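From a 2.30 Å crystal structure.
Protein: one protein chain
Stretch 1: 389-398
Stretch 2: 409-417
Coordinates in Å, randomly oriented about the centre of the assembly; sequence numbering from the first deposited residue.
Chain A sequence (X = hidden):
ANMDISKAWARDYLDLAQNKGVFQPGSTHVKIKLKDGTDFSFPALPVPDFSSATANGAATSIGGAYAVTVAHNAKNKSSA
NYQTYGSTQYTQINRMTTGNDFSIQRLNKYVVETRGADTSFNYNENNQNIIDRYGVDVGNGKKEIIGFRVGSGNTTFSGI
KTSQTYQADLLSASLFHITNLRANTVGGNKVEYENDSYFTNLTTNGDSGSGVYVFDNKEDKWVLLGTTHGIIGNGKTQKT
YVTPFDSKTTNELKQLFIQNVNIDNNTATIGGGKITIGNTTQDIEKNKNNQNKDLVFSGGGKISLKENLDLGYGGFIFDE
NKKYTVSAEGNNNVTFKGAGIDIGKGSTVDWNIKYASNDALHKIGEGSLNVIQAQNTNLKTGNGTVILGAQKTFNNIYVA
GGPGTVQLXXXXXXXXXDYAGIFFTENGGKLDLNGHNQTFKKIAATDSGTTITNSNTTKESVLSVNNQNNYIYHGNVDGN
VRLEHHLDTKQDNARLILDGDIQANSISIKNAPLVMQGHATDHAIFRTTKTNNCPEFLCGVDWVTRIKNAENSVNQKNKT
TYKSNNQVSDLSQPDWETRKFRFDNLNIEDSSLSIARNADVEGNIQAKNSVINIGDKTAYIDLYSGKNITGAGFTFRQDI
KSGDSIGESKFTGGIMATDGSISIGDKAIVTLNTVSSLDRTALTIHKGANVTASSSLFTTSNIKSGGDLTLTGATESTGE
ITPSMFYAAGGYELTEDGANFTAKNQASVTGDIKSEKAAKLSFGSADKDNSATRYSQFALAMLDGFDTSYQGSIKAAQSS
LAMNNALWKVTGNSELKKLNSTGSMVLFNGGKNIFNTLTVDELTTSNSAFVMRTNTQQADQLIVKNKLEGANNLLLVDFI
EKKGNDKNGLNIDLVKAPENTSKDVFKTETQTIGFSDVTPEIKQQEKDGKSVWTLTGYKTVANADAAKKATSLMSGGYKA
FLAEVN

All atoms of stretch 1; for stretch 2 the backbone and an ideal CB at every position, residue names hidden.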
# COMPACT_ATOMS: atom_id res chain seq x y z
N GLY A 389 -16.15 27.87 -6.12
CA GLY A 389 -16.60 28.93 -5.23
C GLY A 389 -18.11 29.05 -5.15
O GLY A 389 -18.63 29.98 -4.54
N ALA A 390 -18.83 28.10 -5.75
CA ALA A 390 -20.29 28.18 -5.78
C ALA A 390 -20.94 26.83 -5.53
O ALA A 390 -20.30 25.79 -5.71
CB ALA A 390 -20.76 28.76 -7.13
N GLN A 391 -22.20 26.84 -5.09
CA GLN A 391 -22.98 25.61 -5.00
C GLN A 391 -23.07 24.94 -6.38
O GLN A 391 -23.40 25.60 -7.36
CB GLN A 391 -24.38 25.88 -4.43
CG GLN A 391 -25.35 24.70 -4.61
CD GLN A 391 -26.33 24.50 -3.43
OE1 GLN A 391 -26.26 23.49 -2.72
NE2 GLN A 391 -27.24 25.45 -3.24
N LYS A 392 -22.76 23.65 -6.43
CA LYS A 392 -22.87 22.88 -7.67
C LYS A 392 -22.10 23.58 -8.80
O LYS A 392 -22.65 23.82 -9.88
CB LYS A 392 -24.33 22.69 -8.04
CG LYS A 392 -24.71 21.26 -8.34
CD LYS A 392 -24.29 20.83 -9.73
CE LYS A 392 -25.29 21.36 -10.74
NZ LYS A 392 -26.46 20.45 -10.91
N THR A 393 -20.85 23.93 -8.52
CA THR A 393 -20.08 24.77 -9.42
C THR A 393 -20.06 24.22 -10.86
O THR A 393 -20.39 24.95 -11.80
CB THR A 393 -18.65 24.94 -8.89
OG1 THR A 393 -18.72 25.62 -7.63
CG2 THR A 393 -17.83 25.74 -9.88
N PHE A 394 -19.73 22.95 -11.02
CA PHE A 394 -19.88 22.30 -12.31
C PHE A 394 -20.91 21.21 -12.18
O PHE A 394 -21.22 20.80 -11.07
CB PHE A 394 -18.54 21.74 -12.80
CG PHE A 394 -17.57 22.81 -13.19
CD1 PHE A 394 -17.59 23.35 -14.47
CD2 PHE A 394 -16.65 23.30 -12.28
CE1 PHE A 394 -16.69 24.35 -14.84
CE2 PHE A 394 -15.76 24.29 -12.63
CZ PHE A 394 -15.79 24.83 -13.93
N ASN A 395 -21.46 20.76 -13.29
CA ASN A 395 -22.38 19.64 -13.22
C ASN A 395 -21.58 18.33 -12.94
O ASN A 395 -21.91 17.58 -12.01
CB ASN A 395 -23.21 19.57 -14.50
CG ASN A 395 -24.14 20.80 -14.66
OD1 ASN A 395 -24.53 21.44 -13.68
ND2 ASN A 395 -24.48 21.13 -15.90
N ASN A 396 -20.53 18.11 -13.72
CA ASN A 396 -19.60 16.99 -13.56
C ASN A 396 -18.17 17.45 -13.74
O ASN A 396 -17.89 18.26 -14.62
CB ASN A 396 -19.88 15.89 -14.59
CG ASN A 396 -21.25 15.28 -14.41
OD1 ASN A 396 -21.47 14.49 -13.51
ND2 ASN A 396 -22.19 15.66 -15.28
N ILE A 397 -17.25 16.91 -12.92
CA ILE A 397 -15.84 17.21 -13.05
C ILE A 397 -14.99 15.97 -13.40
O ILE A 397 -15.16 14.90 -12.80
CB ILE A 397 -15.31 17.83 -11.76
CG1 ILE A 397 -16.05 19.14 -11.48
CG2 ILE A 397 -13.80 18.07 -11.84
CD1 ILE A 397 -15.83 19.70 -10.11
N TYR A 398 -14.09 16.13 -14.37
CA TYR A 398 -13.17 15.07 -14.80
C TYR A 398 -11.75 15.52 -14.52
O TYR A 398 -11.32 16.57 -15.00
CB TYR A 398 -13.40 14.75 -16.27
CG TYR A 398 -12.36 13.96 -17.07
CD1 TYR A 398 -11.34 14.61 -17.74
CD2 TYR A 398 -12.50 12.57 -17.26
CE1 TYR A 398 -10.44 13.91 -18.53
CE2 TYR A 398 -11.59 11.85 -18.04
CZ TYR A 398 -10.57 12.54 -18.68
OH TYR A 398 -9.66 11.89 -19.49
N UNK A 409 -14.66 25.54 -2.05
CA UNK A 409 -14.64 26.84 -1.38
C UNK A 409 -16.02 27.46 -1.26
O UNK A 409 -16.20 28.67 -1.43
CB UNK A 409 -13.71 27.80 -2.13
N UNK A 410 -17.02 26.63 -0.97
CA UNK A 410 -18.40 27.08 -0.77
C UNK A 410 -19.18 25.87 -0.30
O UNK A 410 -18.67 24.77 -0.36
CB UNK A 410 -19.00 27.68 -2.04
N UNK A 411 -20.40 26.07 0.18
CA UNK A 411 -21.20 24.94 0.65
C UNK A 411 -21.78 24.19 -0.53
O UNK A 411 -22.20 24.81 -1.50
CB UNK A 411 -22.32 25.41 1.58
N UNK A 412 -21.77 22.86 -0.46
CA UNK A 412 -22.37 22.02 -1.48
C UNK A 412 -21.85 22.34 -2.89
O UNK A 412 -22.61 22.41 -3.86
CB UNK A 412 -23.89 22.17 -1.44
N UNK A 413 -20.54 22.55 -2.98
CA UNK A 413 -19.90 22.91 -4.25
C UNK A 413 -19.80 21.77 -5.25
O UNK A 413 -19.70 22.03 -6.43
CB UNK A 413 -18.49 23.45 -3.98
N UNK A 414 -19.82 20.52 -4.80
CA UNK A 414 -19.73 19.39 -5.72
C UNK A 414 -21.09 19.09 -6.30
O UNK A 414 -22.06 19.81 -6.02
CB UNK A 414 -19.17 18.15 -5.02
N UNK A 415 -21.17 18.04 -7.12
CA UNK A 415 -22.36 17.75 -7.90
C UNK A 415 -23.29 16.70 -7.33
O UNK A 415 -23.16 16.30 -6.17
CB UNK A 415 -21.94 17.31 -9.30
N UNK A 416 -24.23 16.24 -8.15
CA UNK A 416 -25.25 15.29 -7.71
C UNK A 416 -24.86 13.85 -8.05
O UNK A 416 -23.91 13.63 -8.80
CB UNK A 416 -26.60 15.63 -8.35
N UNK A 417 -25.61 12.89 -7.50
CA UNK A 417 -25.41 11.49 -7.79
C UNK A 417 -24.45 10.78 -6.85
O UNK A 417 -23.82 11.39 -5.99
CB UNK A 417 -24.91 11.34 -9.23

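Position 409 sets its CA-to-CB bond sideways to stretch 1, with the ideal CB 4.4 Å from Gly389 CA. Nothing there offers a charge or a polar side chain, so many residues would suit. The deposited residue is Asn409, whose closest contact is made by the backbone, Asn409 O lying 3.8 Å from Gly389 CA.

Position 410 points toward stretch 1, and its ideal CB already sits 3.4 Å from Gly389 O and 3.7 Å from Ala390 N. So close an approach to the backbone favours a small side chain. It is Ala410, whose methyl packs against this peptide.

At 411 the bond runs sideways and the ideal CB finds nothing of stretch 1 within 5.5 Å; polar or charged residues would do well. The carboxylate of Glu411 makes no contact with stretch 1, while its backbone O rests 3.7 Å from Gln391 CA.

Position 412 has phi/psi of 53/43, a left-handed conformation that glycine and asparagine adopt most readily. Its backbone O accepts a hydrogen bond from Lys392 N (2.9 Å), and its ideal CB lies only 3.0 Å from Gln391 OE1, uncomfortably close for any residue with a CB, though a side chain that carries a donor could exploit this acceptor. The deposited residue is Asn412: its CB keeps the tight 3.0 Å to Gln391 OE1, and its ND2 donates to Gln391 OE1 in a very short hydrogen bond of 2.5 Å.

The CB of 413 is 3.4 Å from Ala390 O and 4.3 Å from Thr393 OG1, so a small residue is the natural expectation, serine being conceivable beside these oxygens. The deposited residue is Ala413. Its backbone does much of the work: CA makes a CA-H...O contact with Ala390 O (3.3 Å), and O accepts from Thr393 N (3.0 Å).

Position 414 directs its CB away, but a longer side chain can turn back to the apolar end of Ile397, which suits leucine, isoleucine or methionine. Leu414 does so, bringing CD2 to 4.1 Å from Ile397 CD1; its backbone O lies 3.6 Å from Lys392 CA in a CA-H...O contact.

At 415 the ideal CB would stand 2.7 Å from Asn395 O, a clash, so glycine fits best. Gly415 lets its CA pass 4.1 Å from that same Asn395 O.

At 416 the CA-to-CB bond runs sideways, its ideal CB 5.5 Å from Lys392 NZ, so an acidic residue is attractive. Glu416 reaches with OE1 to 3.9 Å from Lys392 NZ, a long salt bridge, and one water bridges its backbone N (2.8 Å from the water O) to Asn395 O (2.9 Å).

Position 417 is out of reach, but at phi/psi 91/173 a CB would jam against the preceding carbonyl O, which calls for glycine: Gly417.

Stretch 2, residues 409-417: NAENALGEG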
# COMPACT_ATOMS: atom_id res chain seq x y z
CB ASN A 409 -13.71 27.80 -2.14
CG ASN A 409 -13.31 29.00 -1.30
OD1 ASN A 409 -12.93 28.88 -0.14
ND2 ASN A 409 -13.41 30.19 -1.90
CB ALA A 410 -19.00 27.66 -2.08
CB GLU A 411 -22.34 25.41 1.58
CG GLU A 411 -21.92 26.40 2.66
CD GLU A 411 -21.43 25.73 3.94
OE1 GLU A 411 -22.27 25.40 4.82
OE2 GLU A 411 -20.20 25.55 4.06
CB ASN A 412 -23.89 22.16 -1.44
CG ASN A 412 -24.61 20.89 -1.88
OD1 ASN A 412 -24.18 19.78 -1.56
ND2 ASN A 412 -25.70 21.06 -2.61
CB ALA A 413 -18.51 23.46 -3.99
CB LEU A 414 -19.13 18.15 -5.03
CG LEU A 414 -17.59 18.09 -5.06
CD1 LEU A 414 -17.02 16.90 -4.23
CD2 LEU A 414 -17.00 18.09 -6.50
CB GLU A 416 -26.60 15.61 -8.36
CG GLU A 416 -27.04 17.07 -8.16
CD GLU A 416 -28.34 17.41 -8.88
OE1 GLU A 416 -28.90 18.49 -8.60
OE2 GLU A 416 -28.80 16.59 -9.71
O HOH W 1 -18.70 21.08 -8.85
O HOH W 2 -24.49 17.40 -10.68
O HOH W 3 -24.02 13.88 -11.88
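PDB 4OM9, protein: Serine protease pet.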